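Local coordinates for conserved domain protein (Bacillus anthracis, PDB 3FBQ) that is of unknown function but builds two beta-rich modules whose sequence families belong to the immunoglobulin-like E-set clan, at residues R52-T57 and G74-M79; E160-N165 and D193-E198; A164-V169 and L240-R245; V174-Y179 and L199-D204. One frame throughout, in Å; residues are numbered along the deposited sequence.

Contact 1 lies in the N-terminal module and contacts 2, 3 and 4 in the C-terminal one, where contact 3 touches both of the others. Contacts 3 and 4 have centres about 8 Å apart and are tied by backbone pairing of neighbouring strands, T243 N reaching T200 O at 2.9 Å, a probable hydrogen bond. Contacts 2 and 3 (centres about 12 Å apart) share A164, whose methyl group meets V197 in one and P244 in the other. The centres of contacts 1 and 2 are about 29 Å apart. Contact 1 nevertheless touches contact 4: R52 NE lies 3.0 Å from Y179 OH, another probable hydrogen bond, and R52 packs on I177, which joins the modules.

Contact 1. Residues R52-T57 and G74-M79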
loop_
_atom_site.group_PDB
_atom_site.type_symbol
_atom_site.label_atom_id
_atom_site.label_comp_id
_atom_site.label_asym_id
_atom_site.label_seq_id
_atom_site.Cartn_x
_atom_site.Cartn_y
_atom_site.Cartn_z
ATOM N N ARG A 52 1.005 20.298 -15.598
ATOM C CA ARG A 52 0.163 20.272 -14.428
ATOM C C ARG A 52 -0.020 18.847 -14.000
ATOM O O ARG A 52 0.055 18.538 -12.811
ATOM C CB ARG A 52 -1.205 20.920 -14.677
ATOM C CG ARG A 52 -2.247 20.736 -13.542
ATOM C CD ARG A 52 -1.808 21.117 -12.082
ATOM N NE ARG A 52 -1.161 22.426 -12.045
ATOM C CZ ARG A 52 -0.546 22.960 -10.980
ATOM N NH1 ARG A 52 0.018 24.138 -11.067
ATOM N NH2 ARG A 52 -0.501 22.340 -9.815
ATOM N N THR A 53 -0.330 17.987 -14.979
ATOM C CA THR A 53 -0.688 16.623 -14.670
ATOM C C THR A 53 0.184 15.634 -15.486
ATOM O O THR A 53 0.649 15.959 -16.596
ATOM C CB THR A 53 -2.255 16.362 -14.583
ATOM O OG1 THR A 53 -2.558 15.139 -15.229
ATOM C CG2 THR A 53 -3.135 17.421 -15.185
ATOM N N LEU A 54 0.504 14.475 -14.907
ATOM C CA LEU A 54 1.364 13.512 -15.565
ATOM C C LEU A 54 0.526 12.278 -15.797
ATOM O O LEU A 54 -0.148 11.803 -14.880
ATOM C CB LEU A 54 2.520 13.195 -14.672
ATOM C CG LEU A 54 3.270 11.912 -15.000
ATOM C CD1 LEU A 54 4.288 12.049 -16.166
ATOM C CD2 LEU A 54 3.949 11.404 -13.691
ATOM N N SER A 55 0.483 11.806 -17.034
ATOM C CA SER A 55 -0.377 10.699 -17.329
ATOM C C SER A 55 0.505 9.687 -17.950
ATOM O O SER A 55 1.434 9.990 -18.723
ATOM C CB SER A 55 -1.570 11.036 -18.221
ATOM O OG SER A 55 -1.935 12.417 -18.126
ATOM N N ILE A 56 0.234 8.462 -17.549
ATOM C CA ILE A 56 1.057 7.341 -17.862
ATOM C C ILE A 56 0.182 6.163 -18.266
ATOM O O ILE A 56 -0.932 5.962 -17.734
ATOM C CB ILE A 56 1.846 7.045 -16.609
ATOM C CG1 ILE A 56 3.260 7.399 -16.882
ATOM C CG2 ILE A 56 1.535 5.635 -15.902
ATOM C CD1 ILE A 56 4.047 7.072 -15.703
ATOM N N THR A 57 0.724 5.376 -19.181
ATOM C CA THR A 57 0.015 4.300 -19.800
ATOM C C THR A 57 0.835 3.042 -19.554
ATOM O O THR A 57 2.085 3.086 -19.562
ATOM C CB THR A 57 -0.158 4.717 -21.254
ATOM O OG1 THR A 57 -1.503 5.227 -21.423
ATOM C CG2 THR A 57 0.067 3.634 -22.168
ATOM N N GLY A 74 0.598 0.212 -4.467
ATOM C CA GLY A 74 1.760 1.070 -4.622
ATOM C C GLY A 74 1.312 2.447 -5.089
ATOM O O GLY A 74 0.243 2.844 -4.806
ATOM N N GLY A 75 2.114 3.214 -5.809
ATOM C CA GLY A 75 1.710 4.571 -6.104
ATOM C C GLY A 75 2.593 5.252 -7.086
ATOM O O GLY A 75 3.762 4.964 -7.182
ATOM N N LEU A 76 2.019 6.153 -7.846
ATOM C CA LEU A 76 2.780 6.964 -8.720
ATOM C C LEU A 76 3.010 8.198 -7.858
ATOM O O LEU A 76 2.059 8.705 -7.269
ATOM C CB LEU A 76 1.966 7.287 -9.967
ATOM C CG LEU A 76 2.677 8.081 -11.053
ATOM C CD1 LEU A 76 3.937 7.357 -11.530
ATOM C CD2 LEU A 76 1.757 8.485 -12.274
ATOM N N ASP A 77 4.253 8.673 -7.752
ATOM C CA ASP A 77 4.573 9.792 -6.883
ATOM C C ASP A 77 5.443 10.795 -7.564
ATOM O O ASP A 77 6.472 10.463 -8.152
ATOM C CB ASP A 77 5.316 9.279 -5.682
ATOM C CG ASP A 77 4.422 8.449 -4.768
ATOM O OD1 ASP A 77 3.346 8.962 -4.374
ATOM O OD2 ASP A 77 4.798 7.288 -4.442
ATOM N N ILE A 78 5.030 12.039 -7.499
ATOM C CA ILE A 78 5.836 13.109 -8.011
ATOM C C ILE A 78 6.741 13.671 -6.890
ATOM O O ILE A 78 6.282 14.069 -5.821
ATOM C CB ILE A 78 4.905 14.178 -8.551
ATOM C CG1 ILE A 78 4.155 13.600 -9.713
ATOM C CG2 ILE A 78 5.663 15.459 -8.947
ATOM C CD1 ILE A 78 3.048 14.475 -10.250
ATOM N N MET A 79 8.034 13.691 -7.140
ATOM C CA MET A 79 8.974 14.377 -6.280
ATOM C C MET A 79 8.619 15.852 -6.218
ATOM O O MET A 79 8.303 16.464 -7.275
ATOM C CB MET A 79 10.346 14.166 -6.864
ATOM C CG MET A 79 10.770 12.632 -6.966
ATOM S SD MET A 79 10.224 11.443 -5.600
ATOM C CE MET A 79 8.739 10.709 -6.311
#
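L76 holds CG anti to its backbone nitrogen (chi1 -176°), and L54 does nearly the same (chi1 162°); with CB pointing across the gap, this carries both side chains into the space between two sheets. This is the interior of a beta sandwich in the N-terminal module: strand 53-62 is the middle strand of a five-stranded antiparallel sheet, while strand 71-78 is an outermost strand of a three-stranded one. L76 carries the contact with both of its methyl groups. CD2 meets L54 CD2 at 3.9 Å, the two side chains lying across one another at a slant. CD1 turns to the next inward-facing residue of strand 53-62, I56, and meets it tip to tip. L76 therefore fits between two residues that point from one face of strand 53-62, while S55, between them, points its CB the other way. I78, next but one along from L76, also directs its side chain at this face but stays slightly farther off. No hydrogen bond crosses between the segments; F117 of strand 114-126 touches L54, I56 and L76 together, and V102 and T104 of strand 97-106 pack round L76. The backbones stay apart, with L54 CA 8.8 Å from I78 CA, as expected of facing sheets joined by side chains. At the far end of the contact, I56 CD1 ends 4.2 Å from L76 CD1.

Contact 2. Residues E160-N165 and D193-E198; sequences EGIKAN and DSVDVE
Two apolar pairs join the segments, I162 with V195 and A164 with V197. In the first, the isoleucine and the valine reach toward each other tip to tip, I162 CD1 lying 3.7 Å from V195 CG1. The CB of I162 does not aim at the other segment, but its long branch, with CG1 anti to the carbonyl carbon, swings the end of the side chain over. In the second, the methyl of A164 meets the branch anti to the backbone nitrogen of V197, with A164 CB 4.2 Å from V197 CG1. Strands 162-171 and 196-203 are not neighbours in their eight-stranded antiparallel sheet, so the meeting of their side chains suggests that the sheet curls until two of its parts face each other, consistent with an E-set sandwich. L248 touches both I162 and V195, and Q182 packs on both valines. The polar interactions lie off this apolar seam. K163, whose CB points away from the other segment, curls along its own strand so that NZ donates to N165 OD1 at 2.8 Å; the nitrogen sits in the carbonyl plane on a lone pair, at a C=O...N angle of 136°. N165 ND2 is bonded in turn to N181 OD1.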
loop_
_atom_site.group_PDB
_atom_site.type_symbol
_atom_site.label_atom_id
_atom_site.label_comp_id
_atom_site.label_asym_id
_atom_site.label_seq_id
_atom_site.Cartn_x
_atom_site.Cartn_y
_atom_site.Cartn_z
ATOM N N GLU A 160 -26.897 30.956 -4.625
ATOM C CA GLU A 160 -27.496 30.610 -3.375
ATOM C C GLU A 160 -26.551 30.811 -2.218
ATOM O O GLU A 160 -26.817 30.332 -1.148
ATOM C CB GLU A 160 -27.926 29.168 -3.411
ATOM C CG GLU A 160 -29.331 28.955 -2.987
ATOM C CD GLU A 160 -30.308 29.422 -4.011
ATOM O OE1 GLU A 160 -31.010 28.557 -4.571
ATOM O OE2 GLU A 160 -30.367 30.647 -4.253
ATOM N N GLY A 161 -25.445 31.504 -2.419
ATOM C CA GLY A 161 -24.531 31.751 -1.319
ATOM C C GLY A 161 -23.096 31.304 -1.516
ATOM O O GLY A 161 -22.310 31.205 -0.594
ATOM N N ILE A 162 -22.745 31.079 -2.760
ATOM C CA ILE A 162 -22.458 29.771 -3.275
ATOM C C ILE A 162 -22.119 30.017 -4.699
ATOM O O ILE A 162 -23.010 30.155 -5.497
ATOM C CB ILE A 162 -23.687 28.959 -3.362
ATOM C CG1 ILE A 162 -23.781 28.038 -2.183
ATOM C CG2 ILE A 162 -23.600 28.134 -4.574
ATOM C CD1 ILE A 162 -24.101 26.685 -2.576
ATOM N N LYS A 163 -20.845 30.111 -5.020
ATOM C CA LYS A 163 -20.408 31.079 -5.991
ATOM C C LYS A 163 -19.130 30.600 -6.609
ATOM O O LYS A 163 -18.299 30.105 -5.895
ATOM C CB LYS A 163 -20.172 32.385 -5.286
ATOM C CG LYS A 163 -18.758 32.774 -5.215
ATOM C CD LYS A 163 -18.497 33.876 -6.180
ATOM C CE LYS A 163 -18.241 35.160 -5.484
ATOM N NZ LYS A 163 -16.910 35.715 -5.754
ATOM N N ALA A 164 -18.959 30.721 -7.925
ATOM C CA ALA A 164 -17.836 30.015 -8.589
ATOM C C ALA A 164 -16.826 30.987 -9.176
ATOM O O ALA A 164 -17.203 31.851 -9.956
ATOM C CB ALA A 164 -18.357 29.067 -9.643
ATOM N N ASN A 165 -15.561 30.894 -8.794
ATOM C CA ASN A 165 -14.554 31.820 -9.336
ATOM C C ASN A 165 -13.544 31.208 -10.253
ATOM O O ASN A 165 -12.816 30.292 -9.855
ATOM C CB ASN A 165 -13.797 32.491 -8.214
ATOM C CG ASN A 165 -14.708 32.991 -7.155
ATOM O OD1 ASN A 165 -15.360 34.035 -7.325
ATOM N ND2 ASN A 165 -14.811 32.233 -6.060
ATOM N N ASP A 193 -24.190 20.190 3.132
ATOM C CA ASP A 193 -22.973 19.596 3.673
ATOM C C ASP A 193 -22.116 18.990 2.567
ATOM O O ASP A 193 -21.035 18.461 2.826
ATOM C CB ASP A 193 -23.316 18.529 4.716
ATOM C CG ASP A 193 -23.852 19.124 6.003
ATOM O OD1 ASP A 193 -23.369 20.201 6.409
ATOM O OD2 ASP A 193 -24.760 18.514 6.608
ATOM N N SER A 194 -22.606 19.071 1.334
ATOM C CA SER A 194 -21.858 18.589 0.180
ATOM C C SER A 194 -22.141 19.440 -1.055
ATOM O O SER A 194 -22.875 19.025 -1.951
ATOM C CB SER A 194 -22.194 17.124 -0.103
ATOM O OG SER A 194 -22.198 16.861 -1.496
ATOM N N VAL A 195 -21.552 20.631 -1.094
ATOM C CA VAL A 195 -21.604 21.472 -2.283
ATOM C C VAL A 195 -20.484 21.120 -3.257
ATOM O O VAL A 195 -19.308 21.125 -2.893
ATOM C CB VAL A 195 -21.508 22.967 -1.923
ATOM C CG1 VAL A 195 -21.870 23.826 -3.125
ATOM C CG2 VAL A 195 -22.408 23.285 -0.739
ATOM N N ASP A 196 -20.857 20.815 -4.496
ATOM C CA ASP A 196 -19.918 20.327 -5.470
ATOM C C ASP A 196 -20.147 21.050 -6.784
ATOM O O ASP A 196 -21.203 20.890 -7.405
ATOM C CB ASP A 196 -20.123 18.832 -5.626
ATOM C CG ASP A 196 -19.295 18.257 -6.722
ATOM O OD1 ASP A 196 -19.843 17.454 -7.499
ATOM O OD2 ASP A 196 -18.109 18.638 -6.829
ATOM N N VAL A 197 -19.157 21.825 -7.217
ATOM C CA VAL A 197 -19.312 22.718 -8.393
ATOM C C VAL A 197 -18.635 22.206 -9.660
ATOM O O VAL A 197 -17.425 22.248 -9.786
ATOM C CB VAL A 197 -18.783 24.146 -8.142
ATOM C CG1 VAL A 197 -19.296 25.029 -9.173
ATOM C CG2 VAL A 197 -19.215 24.666 -6.826
ATOM N N GLU A 198 -19.455 21.767 -10.601
ATOM C CA GLU A 198 -19.041 21.212 -11.868
ATOM C C GLU A 198 -19.148 22.289 -12.893
ATOM O O GLU A 198 -20.051 23.087 -12.803
ATOM C CB GLU A 198 -20.048 20.150 -12.294
ATOM C CG GLU A 198 -19.397 18.877 -12.781
ATOM C CD GLU A 198 -18.879 18.060 -11.600
ATOM O OE1 GLU A 198 -17.834 17.395 -11.784
ATOM O OE2 GLU A 198 -19.517 18.115 -10.493
#

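Contact 3. Residues A164-V169 and L240-R245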
loop_
_atom_site.group_PDB
_atom_site.type_symbol
_atom_site.label_atom_id
_atom_site.label_comp_id
_atom_site.label_asym_id
_atom_site.label_seq_id
_atom_site.Cartn_x
_atom_site.Cartn_y
_atom_site.Cartn_z
ATOM N N ALA A 164 -18.959 30.721 -7.925
ATOM C CA ALA A 164 -17.836 30.015 -8.589
ATOM C C ALA A 164 -16.826 30.987 -9.176
ATOM O O ALA A 164 -17.203 31.851 -9.956
ATOM C CB ALA A 164 -18.357 29.067 -9.643
ATOM N N ASN A 165 -15.561 30.894 -8.794
ATOM C CA ASN A 165 -14.554 31.820 -9.336
ATOM C C ASN A 165 -13.544 31.208 -10.253
ATOM O O ASN A 165 -12.816 30.292 -9.855
ATOM C CB ASN A 165 -13.797 32.491 -8.214
ATOM C CG ASN A 165 -14.708 32.991 -7.155
ATOM O OD1 ASN A 165 -15.360 34.035 -7.325
ATOM N ND2 ASN A 165 -14.811 32.233 -6.060
ATOM N N MET A 166 -13.470 31.728 -11.469
ATOM C CA MET A 166 -12.440 31.300 -12.384
ATOM C C MET A 166 -11.090 31.754 -11.799
ATOM O O MET A 166 -11.042 32.646 -10.933
ATOM C CB MET A 166 -12.738 31.910 -13.773
ATOM C CG MET A 166 -13.960 31.275 -14.587
ATOM S SD MET A 166 -14.113 29.427 -14.528
ATOM C CE MET A 166 -15.078 29.183 -13.035
ATOM N N GLU A 167 -9.995 31.133 -12.204
ATOM C CA GLU A 167 -8.672 31.536 -11.676
ATOM C C GLU A 167 -7.649 31.566 -12.806
ATOM O O GLU A 167 -6.858 32.523 -12.965
ATOM C CB GLU A 167 -8.166 30.544 -10.614
ATOM C CG GLU A 167 -8.522 30.765 -9.110
ATOM C CD GLU A 167 -8.114 29.530 -8.234
ATOM O OE1 GLU A 167 -8.383 29.462 -6.988
ATOM O OE2 GLU A 167 -7.527 28.579 -8.807
ATOM N N LYS A 168 -7.655 30.506 -13.601
ATOM C CA LYS A 168 -6.622 30.381 -14.594
ATOM C C LYS A 168 -7.053 29.553 -15.764
ATOM O O LYS A 168 -7.916 28.686 -15.631
ATOM C CB LYS A 168 -5.402 29.736 -13.965
ATOM C CG LYS A 168 -4.149 30.311 -14.541
ATOM C CD LYS A 168 -2.980 29.373 -14.395
ATOM C CE LYS A 168 -2.541 29.190 -12.927
ATOM N NZ LYS A 168 -2.568 30.509 -12.218
ATOM N N VAL A 169 -6.433 29.770 -16.907
ATOM C CA VAL A 169 -6.697 28.893 -18.026
ATOM C C VAL A 169 -5.348 28.472 -18.616
ATOM O O VAL A 169 -4.419 29.277 -18.590
ATOM C CB VAL A 169 -7.631 29.591 -19.067
ATOM C CG1 VAL A 169 -6.967 30.844 -19.669
ATOM C CG2 VAL A 169 -8.113 28.615 -20.148
ATOM N N LEU A 240 -14.754 31.168 -24.317
ATOM C CA LEU A 240 -15.359 29.998 -23.660
ATOM C C LEU A 240 -16.566 30.421 -22.848
ATOM O O LEU A 240 -16.517 31.420 -22.103
ATOM C CB LEU A 240 -14.374 29.270 -22.728
ATOM C CG LEU A 240 -13.221 28.577 -23.461
ATOM C CD1 LEU A 240 -12.047 28.182 -22.560
ATOM C CD2 LEU A 240 -13.726 27.368 -24.252
ATOM N N ILE A 241 -17.648 29.655 -22.977
ATOM C CA ILE A 241 -18.843 29.891 -22.176
ATOM C C ILE A 241 -18.945 28.742 -21.184
ATOM O O ILE A 241 -19.070 27.551 -21.567
ATOM C CB ILE A 241 -20.149 30.101 -23.049
ATOM C CG1 ILE A 241 -19.986 31.278 -24.019
ATOM C CG2 ILE A 241 -21.352 30.395 -22.151
ATOM C CD1 ILE A 241 -19.504 30.881 -25.415
ATOM N N VAL A 242 -18.833 29.111 -19.919
ATOM C CA VAL A 242 -18.696 28.139 -18.849
ATOM C C VAL A 242 -19.951 28.131 -18.001
ATOM O O VAL A 242 -20.328 29.163 -17.415
ATOM C CB VAL A 242 -17.491 28.487 -17.912
ATOM C CG1 VAL A 242 -17.407 27.478 -16.736
ATOM C CG2 VAL A 242 -16.159 28.510 -18.666
ATOM N N THR A 243 -20.588 26.977 -17.873
ATOM C CA THR A 243 -21.713 26.939 -16.944
ATOM C C THR A 243 -21.387 26.078 -15.688
ATOM O O THR A 243 -21.071 24.868 -15.804
ATOM C CB THR A 243 -23.070 26.575 -17.631
ATOM O OG1 THR A 243 -23.451 25.239 -17.295
ATOM C CG2 THR A 243 -23.040 26.717 -19.177
ATOM N N PRO A 244 -21.423 26.724 -14.487
ATOM C CA PRO A 244 -21.259 26.054 -13.189
ATOM C C PRO A 244 -22.528 25.323 -12.770
ATOM O O PRO A 244 -23.538 25.960 -12.471
ATOM C CB PRO A 244 -20.981 27.218 -12.214
ATOM C CG PRO A 244 -20.863 28.469 -13.048
ATOM C CD PRO A 244 -21.576 28.185 -14.323
ATOM N N ARG A 245 -22.485 23.994 -12.790
ATOM C CA ARG A 245 -23.544 23.141 -12.231
ATOM C C ARG A 245 -23.241 22.927 -10.758
ATOM O O ARG A 245 -22.105 22.614 -10.406
ATOM C CB ARG A 245 -23.576 21.800 -12.969
ATOM C CG ARG A 245 -24.376 21.847 -14.257
ATOM C CD ARG A 245 -23.718 21.052 -15.408
ATOM N NE ARG A 245 -24.077 21.572 -16.748
ATOM C CZ ARG A 245 -25.224 22.222 -17.067
ATOM N NH1 ARG A 245 -26.190 22.425 -16.155
ATOM N NH2 ARG A 245 -25.416 22.666 -18.316
#
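The backbones of A164-V169 and L240-R245 run in roughly opposite directions and diverge, the CA separation growing from 7.0 Å between A164 CA and P244 CA to 9.5 Å between M166 CA and V242 CA. At the closer end the A164 methyl meets the proline ring, with A164 CB 4.1 Å from P244 CB. Where the gap is wider, a longer residue spans it: M166 turns its chain at CB and again at CG (chi1 -73°, chi2 -41°), bringing the sulfur to V242. M166 SD lies 4.4 Å from V242 CG1, the branch anti to the valine nitrogen. V169 and L240 point at each other beyond this pair but stay slightly farther apart. Strand 162-171 carries a classic beta bulge here, with E167 and K168 both facing Y179 of the adjacent strand. E167 forms a salt bridge with R225 and a hydrogen bond with N181, on the side of the strand away from the apolar pairs. I288 of strand 281-289 and L199 extend the packing round M166. With no hydrogen bond or charge pair across the two segments, their direct attachment is purely apolar, resting on side-chain fit, and backbone bonds tie each strand to its sheet neighbours.

Contact 4. Residues V174-Y179 and L199-D204; sequences VSFILY and LTVKDD
L178 points its CB at strand 199-203 and sets CG anti to its own carbonyl carbon, beside the backbone nitrogen (chi1 -59°). CG then lies in the plane of the F176 ring, at its edge, 4.0 Å from F176 CE2. From CG, CD2 turns toward V169 of the preceding strand, whereas CD1 continues across the gap and touches two residues at once. It meets V201 tip to tip, L178 CD1 lying 3.7 Å from V201 CG2, and also reaches L199, whose side chain crosses its own at a slant, L178 CD1 being 4.1 Å from L199 CD1. V201 uses its second branch too: CG1 sits near the ring plane of F176, at its edge, with F176 CZ 4.1 Å away. F176 and V201 pass each other in opposite directions. The F176 ring also meets that of F230, their planes about 15° apart, while L240 adds packing from strand 239-247. The axes of strands 175-179 and 199-203 come no closer than 10.6 Å, with 135° between their directions. That spacing, bridged by side chains without a hydrogen bond, is typical of the packed interior of a beta sandwich, here apparently formed by facing parts of one curled antiparallel sheet.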
loop_
_atom_site.group_PDB
_atom_site.type_symbol
_atom_site.label_atom_id
_atom_site.label_comp_id
_atom_site.label_asym_id
_atom_site.label_seq_id
_atom_site.Cartn_x
_atom_site.Cartn_y
_atom_site.Cartn_z
ATOM N N VAL A 174 -2.843 19.627 -26.998
ATOM C CA VAL A 174 -3.489 18.349 -26.931
ATOM C C VAL A 174 -4.745 18.546 -26.043
ATOM O O VAL A 174 -5.766 17.863 -26.202
ATOM C CB VAL A 174 -2.434 17.364 -26.295
ATOM C CG1 VAL A 174 -2.688 17.082 -24.894
ATOM C CG2 VAL A 174 -2.313 16.132 -27.070
ATOM N N SER A 175 -4.680 19.523 -25.133
ATOM C CA SER A 175 -5.708 19.689 -24.109
ATOM C C SER A 175 -5.598 21.081 -23.511
ATOM O O SER A 175 -4.678 21.841 -23.819
ATOM C CB SER A 175 -5.559 18.610 -23.029
ATOM O OG SER A 175 -4.372 18.845 -22.262
ATOM N N PHE A 176 -6.593 21.441 -22.708
ATOM C CA PHE A 176 -6.563 22.730 -21.978
ATOM C C PHE A 176 -7.139 22.620 -20.589
ATOM O O PHE A 176 -8.027 21.819 -20.371
ATOM C CB PHE A 176 -7.228 23.859 -22.788
ATOM C CG PHE A 176 -8.733 23.867 -22.730
ATOM C CD1 PHE A 176 -9.484 23.400 -23.804
ATOM C CD2 PHE A 176 -9.398 24.368 -21.638
ATOM C CE1 PHE A 176 -10.884 23.434 -23.797
ATOM C CE2 PHE A 176 -10.782 24.363 -21.598
ATOM C CZ PHE A 176 -11.529 23.928 -22.696
ATOM N N ILE A 177 -6.696 23.446 -19.657
ATOM C CA ILE A 177 -7.092 23.324 -18.208
ATOM C C ILE A 177 -7.808 24.520 -17.620
ATOM O O ILE A 177 -7.362 25.635 -17.764
ATOM C CB ILE A 177 -5.867 23.087 -17.328
ATOM C CG1 ILE A 177 -5.062 21.871 -17.822
ATOM C CG2 ILE A 177 -6.278 22.935 -15.878
ATOM C CD1 ILE A 177 -3.723 21.797 -17.195
ATOM N N LEU A 178 -8.927 24.296 -16.958
ATOM C CA LEU A 178 -9.568 25.396 -16.193
ATOM C C LEU A 178 -9.328 25.292 -14.673
ATOM O O LEU A 178 -9.758 24.333 -14.031
ATOM C CB LEU A 178 -11.069 25.490 -16.483
ATOM C CG LEU A 178 -11.441 25.739 -17.955
ATOM C CD1 LEU A 178 -12.931 25.748 -18.081
ATOM C CD2 LEU A 178 -10.849 26.978 -18.606
ATOM N N TYR A 179 -8.642 26.279 -14.116
ATOM C CA TYR A 179 -8.479 26.351 -12.693
ATOM C C TYR A 179 -9.532 27.249 -12.077
ATOM O O TYR A 179 -9.782 28.367 -12.515
ATOM C CB TYR A 179 -7.175 26.991 -12.394
ATOM C CG TYR A 179 -5.993 26.219 -12.833
ATOM C CD1 TYR A 179 -5.375 25.291 -11.968
ATOM C CD2 TYR A 179 -5.411 26.451 -14.114
ATOM C CE1 TYR A 179 -4.254 24.620 -12.343
ATOM C CE2 TYR A 179 -4.252 25.761 -14.505
ATOM C CZ TYR A 179 -3.689 24.853 -13.608
ATOM O OH TYR A 179 -2.558 24.173 -13.982
ATOM N N LEU A 199 -18.255 22.297 -13.881
ATOM C CA LEU A 199 -18.354 23.191 -15.019
ATOM C C LEU A 199 -18.520 22.419 -16.297
ATOM O O LEU A 199 -17.963 21.343 -16.504
ATOM C CB LEU A 199 -17.104 24.017 -15.176
ATOM C CG LEU A 199 -16.362 24.639 -14.004
ATOM C CD1 LEU A 199 -15.045 25.128 -14.585
ATOM C CD2 LEU A 199 -17.132 25.766 -13.327
ATOM N N THR A 200 -19.279 23.022 -17.188
ATOM C CA THR A 200 -19.580 22.458 -18.488
ATOM C C THR A 200 -19.079 23.529 -19.405
ATOM O O THR A 200 -19.226 24.728 -19.099
ATOM C CB THR A 200 -21.121 22.233 -18.605
ATOM O OG1 THR A 200 -21.368 20.829 -18.774
ATOM C CG2 THR A 200 -21.793 23.090 -19.706
ATOM N N VAL A 201 -18.466 23.120 -20.509
ATOM C CA VAL A 201 -17.751 24.072 -21.344
ATOM C C VAL A 201 -18.218 24.117 -22.794
ATOM O O VAL A 201 -18.333 23.087 -23.439
ATOM C CB VAL A 201 -16.200 23.880 -21.227
ATOM C CG1 VAL A 201 -15.481 24.893 -22.009
ATOM C CG2 VAL A 201 -15.746 24.008 -19.770
ATOM N N LYS A 202 -18.493 25.339 -23.285
ATOM C CA LYS A 202 -18.716 25.590 -24.723
ATOM C C LYS A 202 -17.803 26.716 -25.200
ATOM O O LYS A 202 -17.274 27.420 -24.349
ATOM C CB LYS A 202 -20.180 25.962 -24.968
ATOM C CG LYS A 202 -21.116 24.777 -24.941
ATOM C CD LYS A 202 -22.417 25.146 -25.628
ATOM C CE LYS A 202 -23.300 23.914 -25.815
ATOM N NZ LYS A 202 -24.768 24.315 -25.763
ATOM N N ASP A 203 -17.633 26.871 -26.509
ATOM C CA ASP A 203 -17.008 28.065 -27.064
ATOM C C ASP A 203 -17.991 28.854 -27.921
ATOM O O ASP A 203 -19.139 28.447 -28.100
ATOM C CB ASP A 203 -15.774 27.691 -27.887
ATOM C CG ASP A 203 -16.108 26.788 -29.059
ATOM O OD1 ASP A 203 -17.306 26.647 -29.381
ATOM O OD2 ASP A 203 -15.171 26.218 -29.658
ATOM N N ASP A 204 -17.534 29.985 -28.450
ATOM C CA ASP A 204 -18.432 30.996 -28.992
ATOM C C ASP A 204 -19.367 30.399 -30.040
ATOM O O ASP A 204 -20.216 31.094 -30.597
ATOM C CB ASP A 204 -17.635 32.152 -29.597
ATOM C CG ASP A 204 -16.195 31.779 -29.888
ATOM O OD1 ASP A 204 -15.480 31.385 -28.942
ATOM O OD2 ASP A 204 -15.779 31.877 -31.061
#